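Local coordinates for protein class I phosphodiesterase PDEB1 (Leishmania major, PDB 2R8Q) that belongs to the class I phosphodiesterases and, in its all-helical catalytic domain, holds a zinc and a magnesium ion beside bound 3-isobutyl-1-methylxanthine, at residues 107-112 against 136-141; 113-118 against 327-332; 208-213 against 245-250; 221-226 against 319-324; 256-261 against 334-339. All coordinates share one frame; numbering follows the deposited sequence.

Contact 1 (107-112 against 136-141); sequences DVCQTL and TALVHD. With ZN (zinc ion), chain C; MG (magnesium ion), chain D.
Ala137 presses its methyl against the backbone of Cys109, and the apolar part of the contact gathers round that point. Ala137 CB lies 3.5 Å from Cys109 CA, an approach that suits a residue with a single side-chain carbon and brings helices 102-118 and 127-139 close together. Leu112 CD1 reaches the same methyl at 3.8 Å, while Leu138 CD2 comes to Cys109 CB at 4.0 Å. Val108 meets the His140 ring obliquely, CG2 to CE1 3.8 Å.

The hydrogen bond that matters for the metal site lies at the end of the second segment, where His140 and Asp141 form the HD pair that gives this clan of metal-dependent helical proteins its name. His140 ND1 donates to Ala137 O at 2.8 Å along a nearly straight line (174°), with the acceptor in the ring plane. That bond probably helps fix the rotation of the imidazole, with NE2 turned to the zinc ion.

Metal bonds form the third group. His140 NE2 binds zinc at 2.2 Å, Asp141 OD2 binds it at 2.1 Å, and Asp141 OD1 takes the magnesium ion at 2.2 Å, one carboxylate thus spanning both metals. Water 1 also bridges the two ions. His104 and Asp254 complete the protein ligands of the zinc, and the His104 ring meets that of His140.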
# COMPACT_ATOMS: atom_id res chain seq x y z
N ASP A 107 -20.78 -7.46 10.92
CA ASP A 107 -21.22 -7.09 12.26
C ASP A 107 -20.98 -5.60 12.54
O ASP A 107 -21.86 -4.92 13.07
CB ASP A 107 -20.50 -7.94 13.31
CG ASP A 107 -20.81 -7.50 14.73
OD1 ASP A 107 -22.01 -7.38 15.07
OD2 ASP A 107 -19.85 -7.29 15.50
N VAL A 108 -19.80 -5.09 12.20
CA VAL A 108 -19.52 -3.68 12.46
C VAL A 108 -20.47 -2.79 11.65
O VAL A 108 -20.95 -1.78 12.15
CB VAL A 108 -18.04 -3.34 12.14
CG1 VAL A 108 -17.80 -1.84 12.24
CG2 VAL A 108 -17.13 -4.06 13.12
N CYS A 109 -20.74 -3.18 10.41
CA CYS A 109 -21.64 -2.42 9.56
C CYS A 109 -23.04 -2.37 10.17
O CYS A 109 -23.62 -1.29 10.33
CB CYS A 109 -21.69 -3.05 8.16
SG CYS A 109 -22.75 -2.20 6.96
N GLN A 110 -23.57 -3.53 10.54
CA GLN A 110 -24.90 -3.62 11.13
C GLN A 110 -24.97 -2.86 12.46
O GLN A 110 -25.96 -2.18 12.75
CB GLN A 110 -25.26 -5.10 11.34
CG GLN A 110 -26.71 -5.38 11.72
CD GLN A 110 -26.99 -5.23 13.21
OE1 GLN A 110 -26.16 -5.59 14.05
NE2 GLN A 110 -28.17 -4.72 13.54
N THR A 111 -23.91 -2.97 13.25
CA THR A 111 -23.84 -2.30 14.54
C THR A 111 -23.85 -0.78 14.36
O THR A 111 -24.53 -0.06 15.10
CB THR A 111 -22.57 -2.73 15.30
OG1 THR A 111 -22.62 -4.14 15.55
CG2 THR A 111 -22.47 -1.99 16.63
N LEU A 112 -23.10 -0.29 13.38
CA LEU A 112 -23.06 1.15 13.14
C LEU A 112 -24.44 1.65 12.73
O LEU A 112 -24.82 2.77 13.09
CB LEU A 112 -22.03 1.49 12.06
CG LEU A 112 -20.58 1.36 12.53
CD1 LEU A 112 -19.63 1.58 11.36
CD2 LEU A 112 -20.31 2.38 13.63
N THR A 136 -17.70 2.21 4.78
CA THR A 136 -16.37 2.05 5.36
C THR A 136 -16.28 0.83 6.26
O THR A 136 -15.25 0.15 6.30
CB THR A 136 -15.97 3.31 6.16
OG1 THR A 136 -15.94 4.44 5.28
CG2 THR A 136 -14.60 3.14 6.79
N ALA A 137 -17.35 0.53 6.99
CA ALA A 137 -17.34 -0.63 7.86
C ALA A 137 -16.94 -1.90 7.10
O ALA A 137 -16.21 -2.74 7.61
CB ALA A 137 -18.72 -0.82 8.51
N LEU A 138 -17.41 -2.03 5.86
CA LEU A 138 -17.12 -3.22 5.06
C LEU A 138 -15.68 -3.35 4.57
O LEU A 138 -15.23 -4.46 4.26
CB LEU A 138 -18.08 -3.31 3.87
CG LEU A 138 -19.56 -3.42 4.25
CD1 LEU A 138 -20.43 -3.35 3.00
CD2 LEU A 138 -19.81 -4.73 5.00
N VAL A 139 -14.95 -2.24 4.49
CA VAL A 139 -13.58 -2.28 4.00
C VAL A 139 -12.54 -2.09 5.10
O VAL A 139 -11.35 -2.26 4.85
CB VAL A 139 -13.30 -1.16 2.96
CG1 VAL A 139 -14.33 -1.21 1.84
CG2 VAL A 139 -13.32 0.20 3.65
N HIS A 140 -12.99 -1.79 6.31
CA HIS A 140 -12.04 -1.47 7.38
C HIS A 140 -11.01 -2.49 7.86
O HIS A 140 -10.06 -2.11 8.53
CB HIS A 140 -12.79 -0.86 8.58
CG HIS A 140 -13.16 -1.84 9.65
ND1 HIS A 140 -14.28 -2.64 9.57
CD2 HIS A 140 -12.56 -2.16 10.82
CE1 HIS A 140 -14.35 -3.41 10.65
NE2 HIS A 140 -13.32 -3.13 11.42
N ASP A 141 -11.18 -3.76 7.51
CA ASP A 141 -10.22 -4.80 7.90
C ASP A 141 -9.79 -5.68 6.72
O ASP A 141 -9.27 -6.78 6.92
CB ASP A 141 -10.81 -5.71 8.99
CG ASP A 141 -10.54 -5.19 10.38
OD1 ASP A 141 -9.45 -4.64 10.60
OD2 ASP A 141 -11.42 -5.34 11.26
ZN ZN C . -12.26 -4.35 12.95
MG MG D . -8.68 -3.44 12.24
O HOH W 1 -10.57 -3.05 13.28
O HOH W 2 -11.13 -5.36 14.67
O HOH W 3 -6.68 -3.83 11.36
O HOH W 4 -7.68 -2.00 13.56
O HOH W 5 -8.25 -5.08 13.66

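Contact 2 (113-118 against 327-332); sequences HTYLYT and HGMQWC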
# COMPACT_ATOMS: atom_id res chain seq x y z
N HIS A 113 -25.18 0.84 11.99
CA HIS A 113 -26.52 1.25 11.59
C HIS A 113 -27.33 1.45 12.86
O HIS A 113 -28.03 2.45 12.99
CB HIS A 113 -27.17 0.19 10.69
CG HIS A 113 -28.51 0.59 10.15
ND1 HIS A 113 -29.65 0.62 10.93
CD2 HIS A 113 -28.88 0.98 8.91
CE1 HIS A 113 -30.67 1.01 10.19
NE2 HIS A 113 -30.23 1.24 8.96
N THR A 114 -27.21 0.53 13.82
CA THR A 114 -27.98 0.70 15.06
C THR A 114 -27.56 1.94 15.84
O THR A 114 -28.38 2.58 16.48
CB THR A 114 -27.89 -0.55 16.00
OG1 THR A 114 -26.58 -0.64 16.57
CG2 THR A 114 -28.20 -1.81 15.22
N TYR A 115 -26.28 2.31 15.77
CA TYR A 115 -25.82 3.50 16.48
C TYR A 115 -26.37 4.75 15.83
O TYR A 115 -26.78 5.70 16.51
CB TYR A 115 -24.29 3.57 16.50
CG TYR A 115 -23.60 2.51 17.34
CD1 TYR A 115 -22.21 2.39 17.31
CD2 TYR A 115 -24.33 1.65 18.16
CE1 TYR A 115 -21.56 1.43 18.08
CE2 TYR A 115 -23.68 0.69 18.94
CZ TYR A 115 -22.29 0.59 18.89
OH TYR A 115 -21.64 -0.37 19.64
N LEU A 116 -26.36 4.77 14.50
CA LEU A 116 -26.84 5.91 13.74
C LEU A 116 -28.34 6.13 13.83
O LEU A 116 -28.80 7.26 14.03
CB LEU A 116 -26.47 5.75 12.26
CG LEU A 116 -24.99 5.87 11.89
CD1 LEU A 116 -24.81 5.47 10.43
CD2 LEU A 116 -24.52 7.30 12.13
N TYR A 117 -29.11 5.06 13.70
CA TYR A 117 -30.55 5.21 13.70
C TYR A 117 -31.29 4.85 14.98
O TYR A 117 -32.20 5.57 15.39
CB TYR A 117 -31.09 4.51 12.46
CG TYR A 117 -30.44 5.09 11.22
CD1 TYR A 117 -29.50 4.37 10.48
CD2 TYR A 117 -30.68 6.41 10.85
CE1 TYR A 117 -28.81 4.96 9.41
CE2 TYR A 117 -30.00 7.01 9.79
CZ TYR A 117 -29.07 6.28 9.08
OH TYR A 117 -28.38 6.89 8.05
N THR A 118 -30.91 3.76 15.63
CA THR A 118 -31.56 3.41 16.89
C THR A 118 -30.95 4.30 17.96
O THR A 118 -31.65 4.82 18.84
CB THR A 118 -31.34 1.93 17.26
OG1 THR A 118 -31.91 1.09 16.24
CG2 THR A 118 -31.99 1.60 18.60
N HIS A 327 -25.70 10.25 23.70
CA HIS A 327 -26.66 9.92 24.74
C HIS A 327 -27.69 8.86 24.35
O HIS A 327 -28.19 8.13 25.20
CB HIS A 327 -27.37 11.19 25.21
CG HIS A 327 -26.42 12.31 25.53
ND1 HIS A 327 -26.22 13.38 24.69
CD2 HIS A 327 -25.60 12.50 26.59
CE1 HIS A 327 -25.31 14.19 25.22
NE2 HIS A 327 -24.92 13.68 26.37
N GLY A 328 -27.99 8.76 23.05
CA GLY A 328 -28.97 7.79 22.60
C GLY A 328 -28.48 6.35 22.60
O GLY A 328 -29.25 5.43 22.32
N MET A 329 -27.20 6.14 22.90
CA MET A 329 -26.61 4.80 22.93
C MET A 329 -26.43 4.28 24.35
O MET A 329 -25.53 3.50 24.63
CB MET A 329 -25.26 4.81 22.19
CG MET A 329 -25.39 4.85 20.67
SD MET A 329 -23.90 5.45 19.82
CE MET A 329 -22.70 4.22 20.33
N GLN A 330 -27.32 4.70 25.25
CA GLN A 330 -27.25 4.27 26.64
C GLN A 330 -27.28 2.75 26.79
O GLN A 330 -26.62 2.21 27.68
CB GLN A 330 -28.41 4.89 27.43
CG GLN A 330 -28.39 4.59 28.92
CD GLN A 330 -27.12 5.08 29.60
OE1 GLN A 330 -26.66 6.19 29.35
NE2 GLN A 330 -26.55 4.25 30.47
N TRP A 331 -28.03 2.07 25.93
CA TRP A 331 -28.13 0.62 26.03
C TRP A 331 -26.76 -0.06 25.94
O TRP A 331 -26.55 -1.13 26.50
CB TRP A 331 -29.07 0.07 24.94
CG TRP A 331 -28.42 -0.24 23.62
CD1 TRP A 331 -27.68 -1.34 23.31
CD2 TRP A 331 -28.44 0.57 22.44
NE1 TRP A 331 -27.24 -1.27 22.02
CE2 TRP A 331 -27.69 -0.10 21.46
CE3 TRP A 331 -29.02 1.81 22.12
CZ2 TRP A 331 -27.50 0.41 20.17
CZ3 TRP A 331 -28.83 2.32 20.84
CH2 TRP A 331 -28.08 1.62 19.88
N CYS A 332 -25.82 0.58 25.25
CA CYS A 332 -24.47 0.03 25.11
C CYS A 332 -23.80 -0.02 26.47
O CYS A 332 -23.17 -1.01 26.83
CB CYS A 332 -23.62 0.88 24.17
SG CYS A 332 -24.23 0.98 22.49
O HOH W 6 -31.87 5.75 21.34
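Tyr115 sends CG away from its own carbonyl carbon (chi1 -69°), and Met329 bends at chi3 (61°), which folds CE onto the phenol ring. The result is a CH-pi contact from CE, 3.5 Å from the ring centroid and 9° off the normal, joined by a Met-aromatic contact from SD, which stands oblique to the ring. A long, flexible thioether suits this place because it can bend to set its terminal methyl over the centre of an aromatic face. Cys332 SG adds a second sulfur, 3.6 Å from Tyr115 CE2.

Trp331, partly exposed, packs beside the tyrosine. Its CZ2 lies at the edge of the tyrosine ring, in plane, 4.0 Å from CD2. Thr114 O sits at the indole's own edge, 3.5 Å from CH2, and the Thr118 side chain crosses that of Trp331 at about a right angle, with CG2 nearest CZ3. Helix 102-118, which widens to a pi-type turn here, is thereby joined to the start of helix 330-348. Water 6 donates to Thr118 O at 2.7 Å and to Gly328 O at 2.8 Å.

Contact 3 (208-213 against 245-250); sequences IDCVLA and VMETLI
Cys210 and Ile250 meet in the tight half of this helix pair, where the beta-branched Ile250 brings CG2 to 3.5 Å from Cys210 O and also touches its CB. The single small sulfur of a cysteine suits the place beside it, since Cys210 SG can lie against Met246 CB at 3.7 Å. The axes of 208-212 and 245-250 cross at -41° and approach to 8.6 Å, joining helices 197-212 and 239-254 in the all-helical bundle.

Ala213, its CB 3.7 Å from Glu247 CB, leads from this buried part to a more polar and wetter side. There the extended Glu247 chain carries OE2 to 3.3 Å from Asp209 CB, with the two carboxylate planes nearly perpendicular. Water 7 links the helices by donating to Asp209 O at 2.8 Å and to Glu247 OE2 at 3.2 Å. Arg205 and Arg243 form salt bridges with Asp209, whose segment also packs on Ala165 of the second subunit. Since Asp209 OD2 and Glu247 OE2 stand only 4.3 Å apart, the arginines probably offset the repulsion between the two carboxylates.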
# COMPACT_ATOMS: atom_id res chain seq x y z
N ILE A 208 -10.97 6.96 4.59
CA ILE A 208 -9.59 6.75 5.01
C ILE A 208 -9.37 7.18 6.47
O ILE A 208 -8.74 6.45 7.24
CB ILE A 208 -8.63 7.51 4.06
CG1 ILE A 208 -8.64 6.82 2.70
CG2 ILE A 208 -7.22 7.57 4.66
CD1 ILE A 208 -8.05 7.64 1.55
N ASP A 209 -9.90 8.34 6.85
CA ASP A 209 -9.76 8.81 8.23
C ASP A 209 -10.36 7.79 9.19
O ASP A 209 -9.77 7.49 10.24
CB ASP A 209 -10.48 10.14 8.44
CG ASP A 209 -9.77 11.31 7.80
OD1 ASP A 209 -8.53 11.22 7.58
OD2 ASP A 209 -10.44 12.33 7.53
N CYS A 210 -11.52 7.27 8.84
CA CYS A 210 -12.20 6.30 9.68
C CYS A 210 -11.43 4.99 9.82
O CYS A 210 -11.32 4.45 10.92
CB CYS A 210 -13.61 6.03 9.15
SG CYS A 210 -14.75 7.38 9.55
N VAL A 211 -10.91 4.47 8.72
CA VAL A 211 -10.15 3.23 8.79
C VAL A 211 -8.88 3.43 9.61
O VAL A 211 -8.54 2.60 10.46
CB VAL A 211 -9.75 2.72 7.38
CG1 VAL A 211 -8.90 1.46 7.50
CG2 VAL A 211 -10.98 2.43 6.55
N LEU A 212 -8.17 4.53 9.37
CA LEU A 212 -6.94 4.78 10.12
C LEU A 212 -7.22 4.95 11.61
O LEU A 212 -6.37 4.63 12.45
CB LEU A 212 -6.22 6.01 9.57
CG LEU A 212 -5.73 5.89 8.12
CD1 LEU A 212 -5.05 7.20 7.71
CD2 LEU A 212 -4.76 4.72 7.99
N ALA A 213 -8.41 5.45 11.93
CA ALA A 213 -8.79 5.66 13.32
C ALA A 213 -9.02 4.37 14.09
O ALA A 213 -9.09 4.39 15.32
CB ALA A 213 -10.04 6.53 13.39
N VAL A 245 -16.64 12.58 14.96
CA VAL A 245 -17.78 11.77 15.38
C VAL A 245 -17.79 10.47 14.58
O VAL A 245 -18.04 9.40 15.13
CB VAL A 245 -19.12 12.52 15.16
CG1 VAL A 245 -20.29 11.53 15.23
CG2 VAL A 245 -19.30 13.59 16.24
N MET A 246 -17.51 10.56 13.28
CA MET A 246 -17.47 9.38 12.42
C MET A 246 -16.38 8.42 12.90
O MET A 246 -16.60 7.20 13.00
CB MET A 246 -17.18 9.76 10.97
CG MET A 246 -18.29 10.53 10.27
SD MET A 246 -17.79 11.03 8.60
CE MET A 246 -17.90 9.48 7.73
N GLU A 247 -15.20 8.96 13.19
CA GLU A 247 -14.09 8.13 13.64
C GLU A 247 -14.39 7.47 14.97
O GLU A 247 -14.04 6.31 15.19
CB GLU A 247 -12.82 8.98 13.76
CG GLU A 247 -12.38 9.61 12.45
CD GLU A 247 -11.28 10.65 12.63
OE1 GLU A 247 -11.13 11.16 13.76
OE2 GLU A 247 -10.59 10.96 11.64
N THR A 248 -15.04 8.21 15.86
CA THR A 248 -15.38 7.67 17.17
C THR A 248 -16.43 6.57 17.05
O THR A 248 -16.38 5.58 17.78
CB THR A 248 -15.87 8.78 18.10
OG1 THR A 248 -14.87 9.81 18.16
CG2 THR A 248 -16.10 8.24 19.50
N LEU A 249 -17.38 6.75 16.14
CA LEU A 249 -18.42 5.75 15.93
C LEU A 249 -17.84 4.45 15.37
O LEU A 249 -18.18 3.37 15.85
CB LEU A 249 -19.51 6.26 14.98
CG LEU A 249 -20.52 7.24 15.58
CD1 LEU A 249 -21.39 7.80 14.47
CD2 LEU A 249 -21.37 6.54 16.64
N ILE A 250 -16.96 4.54 14.37
CA ILE A 250 -16.40 3.30 13.84
C ILE A 250 -15.54 2.62 14.90
O ILE A 250 -15.49 1.39 14.96
CB ILE A 250 -15.60 3.51 12.52
CG1 ILE A 250 -15.30 2.14 11.90
CG2 ILE A 250 -14.31 4.29 12.77
CD1 ILE A 250 -14.85 2.18 10.44
O HOH W 7 -7.96 9.24 11.41

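Contact 4 (221-226 against 319-324); sequences DALSRF and RDIVGN
Phe226 crosses Ile321 at about a right angle, laying one face of its ring against the isoleucine's CG2. That methyl lies 4.0 Å from the ring centroid and 24° off the normal, a CH-pi contact displaced toward the rim. With CG anti to the backbone N (chi1 170°), the phenylalanine leads away from its own helix, and its CE2 reaches as far as Ile321 CA at 3.4 Å. A large aromatic suits this place, since the axes of 221-226 and 319-324 pass 11.0 Å apart.

The two segments run almost parallel, 14° between their directions, so that helix 219-232 flanks the C-terminal part of helix 302-324 in the helical domain. Thr248 of helix 239-254 touches both Phe226 and Ile321, adding a third helix to the apolar cluster.

Leu223, one turn before Phe226, crosses Asp320, the residue next to Ile321, also at about a right angle. Here Leu223 CD2 lies 4.0 Å from Asp320 OD2, and CD1 packs near CB of the same aspartate, an aliphatic branch beside a carboxylate at the partly exposed border. Asp320 O stands at the edge of the Phe226 ring, 4.1 Å from CE2. Asn324 CB touches that same ring carbon obliquely, while its ND2 gives Asp320 O a weak bond.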
# COMPACT_ATOMS: atom_id res chain seq x y z
N ASP A 221 -5.27 8.69 22.42
CA ASP A 221 -5.31 9.98 21.75
C ASP A 221 -6.68 10.24 21.14
O ASP A 221 -7.21 11.35 21.21
CB ASP A 221 -4.24 10.05 20.66
CG ASP A 221 -4.11 11.42 20.06
OD1 ASP A 221 -3.79 12.37 20.81
OD2 ASP A 221 -4.32 11.56 18.83
N ALA A 222 -7.26 9.20 20.54
CA ALA A 222 -8.57 9.30 19.92
C ALA A 222 -9.62 9.71 20.94
O ALA A 222 -10.48 10.55 20.67
CB ALA A 222 -8.95 7.96 19.29
N LEU A 223 -9.56 9.11 22.13
CA LEU A 223 -10.52 9.44 23.17
C LEU A 223 -10.27 10.84 23.71
O LEU A 223 -11.21 11.58 24.00
CB LEU A 223 -10.45 8.41 24.31
CG LEU A 223 -11.44 8.59 25.47
CD1 LEU A 223 -12.86 8.74 24.93
CD2 LEU A 223 -11.35 7.40 26.41
N SER A 224 -8.99 11.21 23.82
CA SER A 224 -8.61 12.54 24.30
C SER A 224 -9.20 13.62 23.40
O SER A 224 -9.77 14.60 23.88
CB SER A 224 -7.09 12.67 24.33
OG SER A 224 -6.68 14.00 24.64
N ARG A 225 -9.04 13.45 22.09
CA ARG A 225 -9.56 14.43 21.14
C ARG A 225 -11.08 14.46 21.15
O ARG A 225 -11.68 15.52 21.01
CB ARG A 225 -9.01 14.13 19.73
CG ARG A 225 -7.51 14.43 19.63
CD ARG A 225 -6.95 14.23 18.23
NE ARG A 225 -6.95 12.82 17.83
CZ ARG A 225 -7.84 12.29 17.00
NH1 ARG A 225 -8.81 13.04 16.50
NH2 ARG A 225 -7.77 11.00 16.69
N PHE A 226 -11.71 13.30 21.33
CA PHE A 226 -13.16 13.23 21.39
C PHE A 226 -13.65 14.00 22.61
O PHE A 226 -14.65 14.73 22.55
CB PHE A 226 -13.65 11.78 21.51
CG PHE A 226 -15.12 11.67 21.80
CD1 PHE A 226 -16.06 11.81 20.78
CD2 PHE A 226 -15.57 11.48 23.10
CE1 PHE A 226 -17.43 11.76 21.07
CE2 PHE A 226 -16.93 11.43 23.39
CZ PHE A 226 -17.86 11.58 22.37
N ARG A 319 -18.69 4.38 28.21
CA ARG A 319 -19.23 5.25 29.24
C ARG A 319 -18.91 6.71 28.90
O ARG A 319 -19.76 7.59 29.03
CB ARG A 319 -18.63 4.87 30.60
CG ARG A 319 -19.05 3.48 31.05
CD ARG A 319 -18.06 2.89 32.04
NE ARG A 319 -18.36 1.48 32.30
CZ ARG A 319 -17.50 0.63 32.85
NH1 ARG A 319 -16.28 1.03 33.19
NH2 ARG A 319 -17.85 -0.64 33.05
N ASP A 320 -17.69 6.94 28.44
CA ASP A 320 -17.25 8.29 28.08
C ASP A 320 -17.93 8.87 26.85
O ASP A 320 -18.42 10.00 26.89
CB ASP A 320 -15.73 8.30 27.87
CG ASP A 320 -14.97 8.42 29.17
OD1 ASP A 320 -15.48 7.97 30.21
OD2 ASP A 320 -13.84 8.97 29.15
N ILE A 321 -17.98 8.12 25.76
CA ILE A 321 -18.60 8.66 24.55
C ILE A 321 -20.11 8.79 24.66
O ILE A 321 -20.69 9.71 24.09
CB ILE A 321 -18.22 7.84 23.30
CG1 ILE A 321 -18.84 6.44 23.36
CG2 ILE A 321 -16.71 7.75 23.18
CD1 ILE A 321 -18.62 5.63 22.09
N VAL A 322 -20.75 7.88 25.39
CA VAL A 322 -22.20 7.94 25.55
C VAL A 322 -22.56 9.09 26.50
O VAL A 322 -23.48 9.86 26.23
CB VAL A 322 -22.76 6.62 26.12
CG1 VAL A 322 -24.23 6.79 26.49
CG2 VAL A 322 -22.62 5.52 25.08
N GLY A 323 -21.83 9.20 27.60
CA GLY A 323 -22.11 10.25 28.56
C GLY A 323 -21.80 11.65 28.07
O GLY A 323 -22.44 12.61 28.49
N ASN A 324 -20.83 11.77 27.16
CA ASN A 324 -20.44 13.08 26.66
C ASN A 324 -21.05 13.55 25.35
O ASN A 324 -20.99 14.74 25.03
CB ASN A 324 -18.91 13.16 26.55
CG ASN A 324 -18.23 13.19 27.90
OD1 ASN A 324 -18.50 14.05 28.73
ND2 ASN A 324 -17.32 12.24 28.13

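Contact 5 (256-261 against 334-339); sequences SNVTKP and DTVNSN. With IBM (3-isobutyl-1-methylxanthine), chain E.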
# COMPACT_ATOMS: atom_id res chain seq x y z
N SER A 256 -17.39 -3.12 19.89
CA SER A 256 -18.76 -3.32 20.38
C SER A 256 -19.12 -4.72 20.85
O SER A 256 -20.20 -4.92 21.41
CB SER A 256 -19.76 -2.91 19.30
OG SER A 256 -19.66 -3.75 18.16
N ASN A 257 -18.24 -5.70 20.63
CA ASN A 257 -18.54 -7.07 21.04
C ASN A 257 -18.99 -7.15 22.51
O ASN A 257 -19.92 -7.88 22.83
CB ASN A 257 -17.33 -7.98 20.85
CG ASN A 257 -17.01 -8.26 19.39
OD1 ASN A 257 -15.96 -8.82 19.07
ND2 ASN A 257 -17.92 -7.89 18.49
N VAL A 258 -18.33 -6.39 23.38
CA VAL A 258 -18.64 -6.42 24.80
C VAL A 258 -19.95 -5.76 25.20
O VAL A 258 -20.38 -5.86 26.35
CB VAL A 258 -17.51 -5.78 25.64
CG1 VAL A 258 -16.23 -6.59 25.47
CG2 VAL A 258 -17.30 -4.34 25.22
N THR A 259 -20.60 -5.08 24.25
CA THR A 259 -21.86 -4.41 24.53
C THR A 259 -23.07 -5.18 23.99
O THR A 259 -24.20 -4.71 24.10
CB THR A 259 -21.89 -3.01 23.90
OG1 THR A 259 -21.90 -3.13 22.48
CG2 THR A 259 -20.67 -2.21 24.33
N LYS A 260 -22.83 -6.34 23.40
CA LYS A 260 -23.93 -7.14 22.85
C LYS A 260 -24.51 -8.08 23.90
O LYS A 260 -23.89 -8.33 24.93
CB LYS A 260 -23.45 -7.95 21.65
CG LYS A 260 -22.88 -7.12 20.50
CD LYS A 260 -23.83 -5.99 20.10
CE LYS A 260 -23.26 -5.15 18.96
NZ LYS A 260 -23.30 -5.87 17.66
N PRO A 261 -25.73 -8.60 23.66
CA PRO A 261 -26.35 -9.53 24.61
C PRO A 261 -25.30 -10.55 25.04
O PRO A 261 -24.55 -11.05 24.21
CB PRO A 261 -27.49 -10.13 23.80
CG PRO A 261 -27.94 -8.95 22.99
CD PRO A 261 -26.62 -8.35 22.51
N ASP A 334 -25.39 0.17 29.46
CA ASP A 334 -26.15 -0.72 30.33
C ASP A 334 -25.78 -2.17 30.10
O ASP A 334 -25.68 -2.95 31.04
CB ASP A 334 -27.65 -0.54 30.12
CG ASP A 334 -28.12 0.86 30.43
OD1 ASP A 334 -27.50 1.53 31.28
OD2 ASP A 334 -29.13 1.29 29.84
N THR A 335 -25.57 -2.54 28.84
CA THR A 335 -25.25 -3.92 28.52
C THR A 335 -23.81 -4.30 28.86
O THR A 335 -23.55 -5.42 29.30
CB THR A 335 -25.52 -4.23 27.04
OG1 THR A 335 -26.87 -3.88 26.72
CG2 THR A 335 -25.31 -5.71 26.75
N VAL A 336 -22.87 -3.39 28.65
CA VAL A 336 -21.49 -3.71 28.98
C VAL A 336 -21.38 -3.89 30.49
O VAL A 336 -20.62 -4.73 30.97
CB VAL A 336 -20.49 -2.62 28.49
CG1 VAL A 336 -20.65 -1.35 29.30
CG2 VAL A 336 -19.07 -3.15 28.59
N ASN A 337 -22.14 -3.10 31.25
CA ASN A 337 -22.11 -3.20 32.70
C ASN A 337 -22.73 -4.51 33.17
O ASN A 337 -22.21 -5.17 34.06
CB ASN A 337 -22.84 -2.03 33.35
CG ASN A 337 -22.14 -0.70 33.13
OD1 ASN A 337 -20.91 -0.63 33.12
ND2 ASN A 337 -22.91 0.37 32.98
N SER A 338 -23.86 -4.89 32.56
CA SER A 338 -24.52 -6.13 32.94
C SER A 338 -23.67 -7.32 32.49
O SER A 338 -23.69 -8.38 33.13
CB SER A 338 -25.93 -6.22 32.32
OG SER A 338 -25.89 -6.14 30.91
N ASN A 339 -22.92 -7.16 31.40
CA ASN A 339 -22.06 -8.24 30.94
C ASN A 339 -20.89 -8.43 31.89
O ASN A 339 -20.52 -9.56 32.20
CB ASN A 339 -21.53 -7.96 29.52
CG ASN A 339 -22.56 -8.25 28.44
OD1 ASN A 339 -23.52 -8.97 28.67
ND2 ASN A 339 -22.34 -7.70 27.25
N9 IBM E . -8.72 -6.85 22.39
C8 IBM E . -8.36 -7.50 23.54
N7 IBM E . -9.32 -8.23 24.06
C5 IBM E . -10.39 -8.04 23.19
C4 IBM E . -10.03 -7.20 22.16
N3 IBM E . -10.81 -6.80 21.12
C2 IBM E . -12.08 -7.29 21.14
N1 IBM E . -12.53 -8.15 22.15
C6 IBM E . -11.68 -8.53 23.17
O6 IBM E . -12.07 -9.28 24.05
O2 IBM E . -12.85 -6.97 20.24
C10 IBM E . -13.89 -8.66 22.12
C11 IBM E . -10.32 -5.91 20.08
C12 IBM E . -9.22 -6.62 19.28
C13 IBM E . -9.81 -7.38 18.11
C14 IBM E . -8.16 -5.63 18.82
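Asn339 ND2 gives both its hydrogens to the neighbouring loop, one to Val258 O at 2.8 Å and one to Lys260 O at 2.9 Å. The bonds are nearly straight (161° and 169°), and both oxygens lie close to the amide plane, which fixes the rotation of the amide. ND2 stands well above the carbonyl plane of Val258 but is only slightly tilted from that of Lys260. An asparagine suits the place, since its NH2 can bond two backbone carbonyls of the loop at once.

The loop joins helix 239-254 to helix 262-285. It turns through a short 3-10 segment at 257-259, and Pro261 then takes the N-cap position of the next helix. In the loop, Thr259 OG1 donates to Ser256 O at 2.7 Å, on a lone pair, and Asn257 on the other side lines the pocket, its OD1 3.7 Å from C10 of 3-isobutyl-1-methylxanthine and bonded to Tyr99 OH.

Closer packing lies beside the amide. Thr335 CG2, anti to the backbone N, faces both Thr259 O and Lys260 O, while OG1 bonds to Trp331 O. Val258 and Val336 make the apolar contact, lying side by side, CG2 to CG2 4.0 Å.

In the fold
From the N terminus, contact 1 closes the first and shortest loop, tying helix 102-118 to helix 127-139 at the metal site. Contact 2 starts on that same first helix, crosses contact 1 and closes a loop of over 200 residues at the start of helix 330-348. Contacts 3 and 4 both nest inside this loop and cross each other, bringing helices 197-212, 219-232, 239-254 and 302-324 together. Contact 5 opens after contact 3 has closed, crosses contacts 2 and 4, and fastens the pocket loop to helix 330-348. Lys260 of contact 5 returns to Thr111 of contact 1, and Arg319 of contact 4 reaches Asn337 of contact 5.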